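Local coordinates for hypothetic aldehyde deformylating oxygenase (Sulfolobus tokodaii, PDB 5V4T), which binds iron in a ferritin-like, diiron-type helical fold and probably acts as an oxidoreductase, with aldehyde deformylating oxygenase activity, at residues D2-I16 / L122-F134. Residues are numbered along the deposited sequence; the frame is centred on the assembly and turned at random.
Sequences DKNWFSTPQEIREGI and LNETSRKYNLLKF
Asp2 lays its carboxylate across the first turn of helix 132-155: Lys133 N bonds OD1 at 2.8 Å and Phe134 N bonds OD2 at 3.0 Å, each oxygen using its syn lone pair. Tyr67 OH of helix 49-67 also reaches OD2. With an alanine here, the N-H groups of Lys133 and Phe134 would probably lose their acceptors, and Tyr67 its carboxylate partner. Next, Asn4 donates from ND2 to Asn130 O (3.0 Å); that oxygen lies in the amide plane of Asn4, but ND2 sits above the carbonyl plane of Asn130, not on a lone pair. A water accepts from Leu132 N and probably hydrogen-bonds Asn4 OD1, 2.9 Å away. Trp5 offers a ring edge to Leu131 CD1, 3.9 Å from CE3. A second water joins Thr8 OG1 to Tyr129 O, while Thr8 CG2 and Pro9 CD approach the Tyr129 ring obliquely. With chi1 at -59°, Ile12 CG1 lies beside the backbone N and CG2 opposite it, over one face of that ring, 4.0 Å from the centroid. Finally, Ile16 wedges CD1 between Thr125 CG2 (3.8 Å) and Leu131 CD1, and CG2 against Phe134 CZ. The N-terminal segment thus packs over a Schellman-terminated helix end and its interhelical turn in a ferritin-like bundle.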
loop_
_atom_site.group_PDB
_atom_site.type_symbol
_atom_site.label_atom_id
_atom_site.label_comp_id
_atom_site.label_asym_id
_atom_site.label_seq_id
_atom_site.Cartn_x
_atom_site.Cartn_y
_atom_site.Cartn_z
ATOM N N ASP A 2 10.112 -10.488 -15.868
ATOM C CA ASP A 2 10.037 -10.273 -17.268
ATOM C C ASP A 2 11.436 -10.484 -17.834
ATOM O O ASP A 2 12.416 -10.022 -17.260
ATOM C CB ASP A 2 9.549 -8.883 -17.605
ATOM C CG ASP A 2 8.026 -8.744 -17.324
ATOM O OD1 ASP A 2 7.279 -9.395 -18.081
ATOM O OD2 ASP A 2 7.624 -8.042 -16.347
ATOM N N LYS A 3 11.465 -11.044 -19.020
ATOM C CA LYS A 3 12.789 -11.324 -19.633
ATOM C C LYS A 3 13.584 -10.061 -19.977
ATOM O O LYS A 3 14.828 -10.131 -20.059
ATOM C CB LYS A 3 12.634 -12.224 -20.877
ATOM C CG LYS A 3 11.627 -11.733 -21.919
ATOM C CD LYS A 3 10.951 -12.916 -22.624
ATOM C CE LYS A 3 9.530 -12.610 -23.096
ATOM N NZ LYS A 3 9.507 -11.476 -24.057
ATOM N N ASN A 4 12.909 -8.915 -20.182
ATOM C CA ASN A 4 13.593 -7.647 -20.360
ATOM C C ASN A 4 13.867 -6.823 -19.119
ATOM O O ASN A 4 14.206 -5.671 -19.241
ATOM C CB ASN A 4 12.896 -6.782 -21.410
ATOM C CG ASN A 4 11.425 -6.519 -21.073
ATOM O OD1 ASN A 4 10.771 -7.316 -20.388
ATOM N ND2 ASN A 4 10.929 -5.392 -21.540
ATOM N N TRP A 5 13.743 -7.399 -17.946
ATOM C CA TRP A 5 14.020 -6.693 -16.745
ATOM C C TRP A 5 15.456 -6.102 -16.716
ATOM O O TRP A 5 15.644 -4.900 -16.499
ATOM C CB TRP A 5 13.807 -7.608 -15.566
ATOM C CG TRP A 5 14.244 -7.031 -14.212
ATOM C CD1 TRP A 5 15.380 -7.323 -13.516
ATOM C CD2 TRP A 5 13.572 -6.012 -13.438
ATOM N NE1 TRP A 5 15.431 -6.627 -12.321
ATOM C CE2 TRP A 5 14.344 -5.770 -12.281
ATOM C CE3 TRP A 5 12.366 -5.301 -13.608
ATOM C CZ2 TRP A 5 13.947 -4.890 -11.295
ATOM C CZ3 TRP A 5 12.013 -4.404 -12.660
ATOM C CH2 TRP A 5 12.780 -4.184 -11.507
ATOM N N PHE A 6 16.469 -6.943 -17.001
ATOM C CA PHE A 6 17.822 -6.456 -16.845
ATOM C C PHE A 6 18.252 -5.516 -17.939
ATOM O O PHE A 6 19.233 -4.764 -17.753
ATOM C CB PHE A 6 18.832 -7.625 -16.608
ATOM C CG PHE A 6 18.781 -8.160 -15.235
ATOM C CD1 PHE A 6 19.108 -7.351 -14.173
ATOM C CD2 PHE A 6 18.322 -9.408 -14.975
ATOM C CE1 PHE A 6 19.019 -7.833 -12.887
ATOM C CE2 PHE A 6 18.214 -9.886 -13.695
ATOM C CZ PHE A 6 18.586 -9.099 -12.655
ATOM N N SER A 7 17.522 -5.462 -19.047
ATOM C CA SER A 7 17.793 -4.442 -20.019
ATOM C C SER A 7 17.113 -3.111 -19.715
ATOM O O SER A 7 17.333 -2.120 -20.371
ATOM C CB SER A 7 17.459 -4.968 -21.411
ATOM O OG SER A 7 16.174 -5.413 -21.502
ATOM N N THR A 8 16.291 -3.070 -18.686
ATOM C CA THR A 8 15.802 -1.811 -18.150
ATOM C C THR A 8 16.940 -1.028 -17.453
ATOM O O THR A 8 17.755 -1.625 -16.742
ATOM C CB THR A 8 14.619 -2.141 -17.207
ATOM O OG1 THR A 8 13.688 -2.983 -17.915
ATOM C CG2 THR A 8 13.924 -0.889 -16.649
ATOM N N PRO A 9 16.956 0.300 -17.592
ATOM C CA PRO A 9 17.978 1.080 -16.900
ATOM C C PRO A 9 18.022 0.870 -15.405
ATOM O O PRO A 9 17.002 0.675 -14.747
ATOM C CB PRO A 9 17.656 2.527 -17.289
ATOM C CG PRO A 9 17.009 2.386 -18.629
ATOM C CD PRO A 9 16.125 1.189 -18.435
ATOM N N GLN A 10 19.219 0.909 -14.848
ATOM C CA GLN A 10 19.398 0.604 -13.463
ATOM C C GLN A 10 18.591 1.490 -12.516
ATOM O O GLN A 10 18.008 0.990 -11.576
ATOM C CB GLN A 10 20.891 0.691 -13.128
ATOM C CG GLN A 10 21.134 0.288 -11.701
ATOM C CD GLN A 10 22.601 0.325 -11.371
ATOM O OE1 GLN A 10 23.367 -0.476 -11.888
ATOM N NE2 GLN A 10 23.001 1.268 -10.543
ATOM N N GLU A 11 18.576 2.788 -12.733
ATOM C CA GLU A 11 17.810 3.706 -11.837
ATOM C C GLU A 11 16.297 3.405 -11.835
ATOM O O GLU A 11 15.587 3.570 -10.831
ATOM C CB GLU A 11 18.023 5.164 -12.273
ATOM C CG GLU A 11 19.343 5.795 -11.842
ATOM C CD GLU A 11 19.353 7.334 -12.013
ATOM O OE1 GLU A 11 18.741 7.864 -12.974
ATOM O OE2 GLU A 11 19.968 8.032 -11.176
ATOM N N ILE A 12 15.845 2.923 -12.980
ATOM C CA ILE A 12 14.428 2.526 -13.147
ATOM C C ILE A 12 14.178 1.247 -12.389
ATOM O O ILE A 12 13.251 1.137 -11.593
ATOM C CB ILE A 12 14.110 2.351 -14.605
ATOM C CG1 ILE A 12 14.375 3.652 -15.372
ATOM C CG2 ILE A 12 12.655 1.873 -14.743
ATOM C CD1 ILE A 12 13.497 4.807 -14.977
ATOM N N ARG A 13 15.035 0.244 -12.551
ATOM C CA ARG A 13 14.925 -0.928 -11.703
ATOM C C ARG A 13 15.003 -0.629 -10.222
ATOM O O ARG A 13 14.249 -1.228 -9.417
ATOM C CB ARG A 13 15.958 -2.002 -12.057
ATOM C CG ARG A 13 15.716 -2.680 -13.379
ATOM C CD ARG A 13 16.740 -3.786 -13.637
ATOM N NE ARG A 13 17.842 -3.173 -14.329
ATOM C CZ ARG A 13 19.096 -3.118 -13.890
ATOM N NH1 ARG A 13 19.450 -3.670 -12.748
ATOM N NH2 ARG A 13 19.993 -2.511 -14.645
ATOM N N GLU A 14 15.909 0.277 -9.820
ATOM C CA GLU A 14 16.028 0.608 -8.413
ATOM C C GLU A 14 14.759 1.227 -7.850
ATOM O O GLU A 14 14.358 0.932 -6.721
ATOM C CB GLU A 14 17.178 1.585 -8.156
ATOM C CG GLU A 14 18.486 0.786 -8.181
ATOM C CD GLU A 14 19.728 1.664 -8.161
ATOM O OE1 GLU A 14 19.611 2.916 -8.206
ATOM O OE2 GLU A 14 20.819 1.055 -8.144
ATOM N N GLY A 15 14.157 2.083 -8.658
ATOM C CA GLY A 15 12.922 2.744 -8.254
ATOM C C GLY A 15 11.752 1.786 -8.163
ATOM O O GLY A 15 10.905 1.875 -7.233
ATOM N N ILE A 16 11.662 0.893 -9.120
ATOM C CA ILE A 16 10.618 -0.119 -9.097
ATOM C C ILE A 16 10.761 -1.033 -7.901
ATOM O O ILE A 16 9.789 -1.384 -7.219
ATOM C CB ILE A 16 10.600 -0.939 -10.423
ATOM C CG1 ILE A 16 10.206 -0.019 -11.592
ATOM C CG2 ILE A 16 9.773 -2.222 -10.272
ATOM C CD1 ILE A 16 10.210 -0.667 -12.944
ATOM N N LEU A 122 3.979 2.411 -10.306
ATOM C CA LEU A 122 4.358 1.080 -10.819
ATOM C C LEU A 122 3.718 0.729 -12.127
ATOM O O LEU A 122 4.369 0.115 -13.001
ATOM C CB LEU A 122 4.183 -0.041 -9.752
ATOM C CG LEU A 122 5.099 0.123 -8.567
ATOM C CD1 LEU A 122 4.704 -0.843 -7.464
ATOM C CD2 LEU A 122 6.567 -0.106 -8.950
ATOM N N ASN A 123 2.419 1.062 -12.272
ATOM C CA ASN A 123 1.715 0.826 -13.543
ATOM C C ASN A 123 2.305 1.600 -14.705
ATOM O O ASN A 123 2.680 1.071 -15.718
ATOM C CB ASN A 123 0.247 1.223 -13.318
ATOM C CG ASN A 123 -0.650 0.860 -14.449
ATOM O OD1 ASN A 123 -0.307 0.178 -15.411
ATOM N ND2 ASN A 123 -1.880 1.334 -14.346
ATOM N N GLU A 124 2.401 2.889 -14.508
ATOM C CA GLU A 124 2.922 3.787 -15.542
ATOM C C GLU A 124 4.359 3.430 -15.941
ATOM O O GLU A 124 4.685 3.386 -17.124
ATOM C CB GLU A 124 2.884 5.206 -15.054
ATOM C CG GLU A 124 1.466 5.694 -14.913
ATOM C CD GLU A 124 1.347 7.123 -14.449
ATOM O OE1 GLU A 124 2.360 7.757 -14.115
ATOM O OE2 GLU A 124 0.178 7.623 -14.446
ATOM N N THR A 125 5.180 3.147 -14.949
ATOM C CA THR A 125 6.600 2.896 -15.176
ATOM C C THR A 125 6.779 1.543 -15.879
ATOM O O THR A 125 7.560 1.416 -16.859
ATOM C CB THR A 125 7.402 2.965 -13.871
ATOM O OG1 THR A 125 7.260 4.267 -13.324
ATOM C CG2 THR A 125 8.857 2.680 -14.154
ATOM N N SER A 126 6.073 0.513 -15.426
ATOM C CA SER A 126 6.193 -0.799 -16.057
ATOM C C SER A 126 5.649 -0.770 -17.458
ATOM O O SER A 126 6.175 -1.425 -18.334
ATOM C CB SER A 126 5.556 -1.889 -15.229
ATOM O OG SER A 126 4.164 -1.680 -14.933
ATOM N N ARG A 127 4.599 0.014 -17.711
ATOM C CA ARG A 127 4.109 0.216 -19.075
ATOM C C ARG A 127 5.138 0.849 -19.969
ATOM O O ARG A 127 5.388 0.306 -21.063
ATOM C CB ARG A 127 2.809 1.016 -19.074
ATOM C CG ARG A 127 2.154 1.212 -20.422
ATOM C CD ARG A 127 0.792 1.864 -20.169
ATOM N NE ARG A 127 0.931 3.238 -19.668
ATOM C CZ ARG A 127 0.211 3.811 -18.680
ATOM N NH1 ARG A 127 -0.689 3.155 -17.969
ATOM N NH2 ARG A 127 0.415 5.078 -18.398
ATOM N N LYS A 128 5.772 1.901 -19.497
ATOM C CA LYS A 128 6.740 2.676 -20.262
ATOM C C LYS A 128 7.901 1.791 -20.670
ATOM O O LYS A 128 8.378 1.885 -21.820
ATOM C CB LYS A 128 7.189 3.863 -19.458
ATOM C CG LYS A 128 8.316 4.660 -20.102
ATOM C CD LYS A 128 8.653 5.945 -19.381
ATOM C CE LYS A 128 9.841 6.589 -20.103
ATOM N NZ LYS A 128 10.075 7.952 -19.570
ATOM N N TYR A 129 8.313 0.893 -19.765
ATOM C CA TYR A 129 9.477 0.041 -19.992
ATOM C C TYR A 129 9.118 -1.350 -20.487
ATOM O O TYR A 129 9.955 -2.251 -20.515
ATOM C CB TYR A 129 10.434 0.049 -18.760
ATOM C CG TYR A 129 11.074 1.389 -18.601
ATOM C CD1 TYR A 129 12.226 1.733 -19.351
ATOM C CD2 TYR A 129 10.492 2.370 -17.821
ATOM C CE1 TYR A 129 12.771 2.957 -19.226
ATOM C CE2 TYR A 129 11.030 3.641 -17.740
ATOM C CZ TYR A 129 12.167 3.931 -18.468
ATOM O OH TYR A 129 12.746 5.172 -18.397
ATOM N N ASN A 130 7.878 -1.543 -20.914
ATOM C CA ASN A 130 7.463 -2.801 -21.485
ATOM C C ASN A 130 7.708 -4.039 -20.644
ATOM O O ASN A 130 7.984 -5.113 -21.188
ATOM C CB ASN A 130 8.112 -2.944 -22.881
ATOM C CG ASN A 130 7.821 -1.743 -23.744
ATOM O OD1 ASN A 130 8.728 -1.040 -24.180
ATOM N ND2 ASN A 130 6.563 -1.437 -23.897
ATOM N N LEU A 131 7.514 -3.906 -19.319
ATOM C CA LEU A 131 7.600 -5.015 -18.399
ATOM C C LEU A 131 6.210 -5.655 -18.280
ATOM O O LEU A 131 5.429 -5.310 -17.413
ATOM C CB LEU A 131 8.093 -4.593 -17.032
ATOM C CG LEU A 131 9.513 -3.956 -17.059
ATOM C CD1 LEU A 131 9.866 -3.263 -15.796
ATOM C CD2 LEU A 131 10.525 -5.082 -17.384
ATOM N N LEU A 132 5.889 -6.540 -19.190
ATOM C CA LEU A 132 4.496 -6.892 -19.407
ATOM C C LEU A 132 3.860 -7.693 -18.298
ATOM O O LEU A 132 2.734 -7.382 -17.910
ATOM C CB LEU A 132 4.300 -7.663 -20.710
ATOM C CG LEU A 132 4.748 -6.919 -21.939
ATOM C CD1 LEU A 132 4.403 -7.710 -23.196
ATOM C CD2 LEU A 132 4.134 -5.520 -22.039
ATOM N N LYS A 133 4.542 -8.720 -17.780
ATOM C CA LYS A 133 3.991 -9.503 -16.691
ATOM C C LYS A 133 3.903 -8.664 -15.439
ATOM O O LYS A 133 2.939 -8.774 -14.700
ATOM C CB LYS A 133 4.848 -10.750 -16.451
ATOM C CG LYS A 133 4.781 -11.688 -17.632
ATOM C CD LYS A 133 5.725 -12.858 -17.365
ATOM C CE LYS A 133 5.949 -13.650 -18.613
ATOM N NZ LYS A 133 6.940 -14.723 -18.287
ATOM N N PHE A 134 4.901 -7.836 -15.181
ATOM C CA PHE A 134 4.857 -6.977 -14.012
ATOM C C PHE A 134 3.641 -6.057 -14.110
ATOM O O PHE A 134 2.883 -5.885 -13.144
ATOM C CB PHE A 134 6.137 -6.171 -13.842
ATOM C CG PHE A 134 6.233 -5.479 -12.509
ATOM C CD1 PHE A 134 6.571 -6.158 -11.353
ATOM C CD2 PHE A 134 5.910 -4.157 -12.417
ATOM C CE1 PHE A 134 6.680 -5.507 -10.142
ATOM C CE2 PHE A 134 6.000 -3.501 -11.225
ATOM C CZ PHE A 134 6.424 -4.162 -10.088
HETATM O O HOH W 1 9.116 -12.920 -19.929
HETATM O O HOH W 2 8.035 -8.099 -21.061
HETATM O O HOH W 3 12.742 -2.308 -20.422
#